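Long-range contact in transcription initiation factor IIB (PDB 5O9I), which is a HINT-fold mini-intein that probably excises itself from an archaeal transcription factor by protein splicing: residues A57-K65 with E147-I155. Residues are numbered along the deposited sequence; the frame is centred on the assembly and turned at random.
Sequences AFDSNYKFK and EKLINSDFI
Tyr62 sits between Lys148 and Phe154, at the end of the type I turn from Asp59 to Tyr62 that joins strand 53-58 to strand 64-68. Lys148 runs over one ring face, its CE 3.7 Å from the Tyr62 ring centroid in a CH-pi contact and its ammonium placed for a cation-pi interaction. CG of Lys148 is anti to its backbone N (chi1 -160°) and the extended chain beyond carries CD, CE and NZ across the face, where NZ donates to Ser60 O at 2.9 Å, almost in line with the C=O. Phe154 meets the tyrosine obliquely, CE2 lying 3.4 Å from Tyr62 CG, and turns its edge to the faces of Phe58, with planes at 88°, and of Phe64, where the pair is offset. Tyr62 OH bonds to Val107 N, tying the ring to strand 106-111.

Asp153 holds the other flank. Its N donates to Tyr62 O (3.0 Å), while OD2 accepts from Phe64 N (3.0 Å) on the anti side, 28° out of the carboxylate plane. OD1 forms a salt bridge with Lys63 NZ, though their 2.4 Å separation is too short to trust in detail. With the ring cut back to an alanine, Lys148 would probably lose its aromatic bed, Val107 N its hydroxyl partner, and a gap would be likely to open beside Phe154.

The contact thus seats the hairpin's turn against the segment leading from helix 147-150 into strand 154-162, joining two of the HINT fold's antiparallel sheets. Phe58, Tyr62, Phe64 and Phe154 form an aromatic cluster; a carbonyl and ring face meet the Lys148 charge, and with Asp153's two backbone bonds probably fix the turn.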
# COMPACT_ATOMS: atom_id res chain seq x y z
N ALA A 57 6.68 6.73 -2.61
CA ALA A 57 6.18 6.19 -3.88
C ALA A 57 7.29 6.17 -4.85
O ALA A 57 8.20 6.95 -4.75
CB ALA A 57 5.12 7.07 -4.42
N PHE A 58 7.23 5.26 -5.81
CA PHE A 58 8.26 5.24 -6.82
C PHE A 58 7.90 6.10 -7.99
O PHE A 58 6.73 6.21 -8.34
CB PHE A 58 8.54 3.83 -7.26
CG PHE A 58 7.48 3.22 -8.14
CD1 PHE A 58 7.44 3.50 -9.54
CD2 PHE A 58 6.64 2.28 -7.66
CE1 PHE A 58 6.50 2.92 -10.37
CE2 PHE A 58 5.77 1.62 -8.48
CZ PHE A 58 5.66 1.99 -9.84
N ASP A 59 8.93 6.63 -8.61
CA ASP A 59 8.85 7.57 -9.69
C ASP A 59 9.06 6.81 -10.99
O ASP A 59 9.20 5.60 -11.02
CB ASP A 59 9.83 8.74 -9.44
CG ASP A 59 11.33 8.37 -9.59
OD1 ASP A 59 11.67 7.29 -10.11
OD2 ASP A 59 12.24 9.20 -9.30
N SER A 60 9.11 7.53 -12.10
CA SER A 60 9.18 6.91 -13.41
C SER A 60 10.53 6.22 -13.72
O SER A 60 10.58 5.34 -14.59
CB SER A 60 8.88 7.97 -14.46
OG SER A 60 9.90 8.95 -14.46
N ASN A 61 11.59 6.63 -13.01
CA ASN A 61 12.83 5.83 -12.90
C ASN A 61 12.84 4.68 -11.90
O ASN A 61 13.88 4.03 -11.74
CB ASN A 61 13.98 6.74 -12.58
CG ASN A 61 14.23 7.71 -13.68
OD1 ASN A 61 14.23 7.31 -14.84
ND2 ASN A 61 14.44 8.94 -13.35
N TYR A 62 11.70 4.37 -11.29
CA TYR A 62 11.60 3.30 -10.32
C TYR A 62 12.37 3.56 -9.02
O TYR A 62 12.78 2.62 -8.35
CB TYR A 62 11.99 1.93 -10.93
CG TYR A 62 11.13 1.31 -11.99
CD1 TYR A 62 9.84 1.81 -12.30
CD2 TYR A 62 11.61 0.20 -12.71
CE1 TYR A 62 9.07 1.21 -13.31
CE2 TYR A 62 10.85 -0.40 -13.72
CZ TYR A 62 9.61 0.13 -14.03
OH TYR A 62 8.89 -0.51 -14.99
N LYS A 63 12.51 4.84 -8.68
CA LYS A 63 13.16 5.27 -7.48
C LYS A 63 12.17 5.88 -6.51
O LYS A 63 11.29 6.62 -6.93
CB LYS A 63 14.18 6.33 -7.82
CG LYS A 63 15.27 5.90 -8.79
CD LYS A 63 16.25 4.89 -8.20
CE LYS A 63 16.87 5.41 -6.88
NZ LYS A 63 17.85 4.45 -6.30
N PHE A 64 12.34 5.62 -5.23
CA PHE A 64 11.52 6.14 -4.19
C PHE A 64 11.77 7.60 -3.88
O PHE A 64 12.89 8.15 -4.07
CB PHE A 64 11.67 5.32 -2.91
CG PHE A 64 11.16 3.92 -3.02
CD1 PHE A 64 9.96 3.63 -3.62
CD2 PHE A 64 11.89 2.89 -2.51
CE1 PHE A 64 9.50 2.35 -3.75
CE2 PHE A 64 11.44 1.56 -2.59
CZ PHE A 64 10.25 1.30 -3.23
N LYS A 65 10.66 8.25 -3.58
CA LYS A 65 10.66 9.62 -3.06
C LYS A 65 9.34 9.93 -2.33
O LYS A 65 8.29 9.27 -2.53
CB LYS A 65 11.00 10.65 -4.13
CG LYS A 65 9.91 11.10 -5.07
CD LYS A 65 10.45 12.34 -5.82
CE LYS A 65 9.47 12.96 -6.82
NZ LYS A 65 9.42 12.38 -8.22
N GLU A 147 18.54 -3.02 -16.99
CA GLU A 147 19.40 -1.96 -16.48
C GLU A 147 18.46 -1.08 -15.55
O GLU A 147 18.84 -0.66 -14.42
CB GLU A 147 20.06 -1.17 -17.64
CG GLU A 147 21.26 -1.88 -18.44
CD GLU A 147 20.98 -2.51 -19.88
OE1 GLU A 147 19.83 -2.45 -20.43
OE2 GLU A 147 21.93 -3.06 -20.52
N LYS A 148 17.20 -0.88 -15.95
CA LYS A 148 16.31 -0.10 -15.14
C LYS A 148 15.92 -0.82 -13.85
O LYS A 148 15.95 -0.19 -12.76
CB LYS A 148 15.09 0.30 -15.94
CG LYS A 148 14.38 1.47 -15.32
CD LYS A 148 12.97 1.52 -15.81
CE LYS A 148 12.30 2.81 -15.39
NZ LYS A 148 11.26 3.17 -16.41
N LEU A 149 15.55 -2.09 -14.01
CA LEU A 149 15.26 -2.97 -12.91
C LEU A 149 16.41 -3.02 -11.93
O LEU A 149 16.21 -3.03 -10.70
CB LEU A 149 15.09 -4.41 -13.35
CG LEU A 149 13.77 -4.75 -13.99
CD1 LEU A 149 13.63 -6.22 -14.13
CD2 LEU A 149 12.61 -4.15 -13.18
N ILE A 150 17.62 -3.07 -12.47
CA ILE A 150 18.81 -3.16 -11.66
C ILE A 150 18.97 -1.87 -10.89
O ILE A 150 19.28 -1.91 -9.71
CB ILE A 150 20.05 -3.51 -12.51
CG1 ILE A 150 19.95 -4.97 -12.99
CG2 ILE A 150 21.31 -3.45 -11.69
CD1 ILE A 150 21.08 -5.40 -13.89
N ASN A 151 18.67 -0.75 -11.51
CA ASN A 151 18.89 0.55 -10.89
C ASN A 151 17.76 1.00 -9.97
O ASN A 151 17.81 2.07 -9.44
CB ASN A 151 19.03 1.63 -11.96
CG ASN A 151 20.27 1.49 -12.78
OD1 ASN A 151 20.81 0.39 -12.92
ND2 ASN A 151 20.73 2.61 -13.32
N SER A 152 16.72 0.18 -9.86
CA SER A 152 15.52 0.55 -9.17
C SER A 152 15.76 0.43 -7.67
O SER A 152 16.72 -0.22 -7.29
CB SER A 152 14.40 -0.42 -9.61
OG SER A 152 14.57 -1.70 -9.06
N ASP A 153 14.86 0.98 -6.85
CA ASP A 153 14.91 0.68 -5.44
C ASP A 153 14.07 -0.54 -5.11
O ASP A 153 13.59 -0.69 -4.02
CB ASP A 153 14.44 1.87 -4.56
CG ASP A 153 15.32 3.11 -4.69
OD1 ASP A 153 16.49 3.00 -4.95
OD2 ASP A 153 14.86 4.25 -4.48
N PHE A 154 13.82 -1.43 -6.05
CA PHE A 154 13.06 -2.65 -5.79
C PHE A 154 13.90 -3.90 -5.50
O PHE A 154 15.05 -4.03 -5.89
CB PHE A 154 12.22 -3.00 -7.03
CG PHE A 154 11.32 -1.91 -7.50
CD1 PHE A 154 10.57 -1.12 -6.58
CD2 PHE A 154 11.16 -1.70 -8.86
CE1 PHE A 154 9.73 -0.12 -7.04
CE2 PHE A 154 10.33 -0.71 -9.33
CZ PHE A 154 9.60 0.07 -8.42
N ILE A 155 13.24 -4.86 -4.86
CA ILE A 155 13.62 -6.21 -4.90
C ILE A 155 12.39 -7.00 -5.39
O ILE A 155 11.23 -6.55 -5.21
CB ILE A 155 14.08 -6.73 -3.53
CG1 ILE A 155 13.02 -6.50 -2.47
CG2 ILE A 155 15.38 -6.04 -3.17
CD1 ILE A 155 13.39 -7.18 -1.18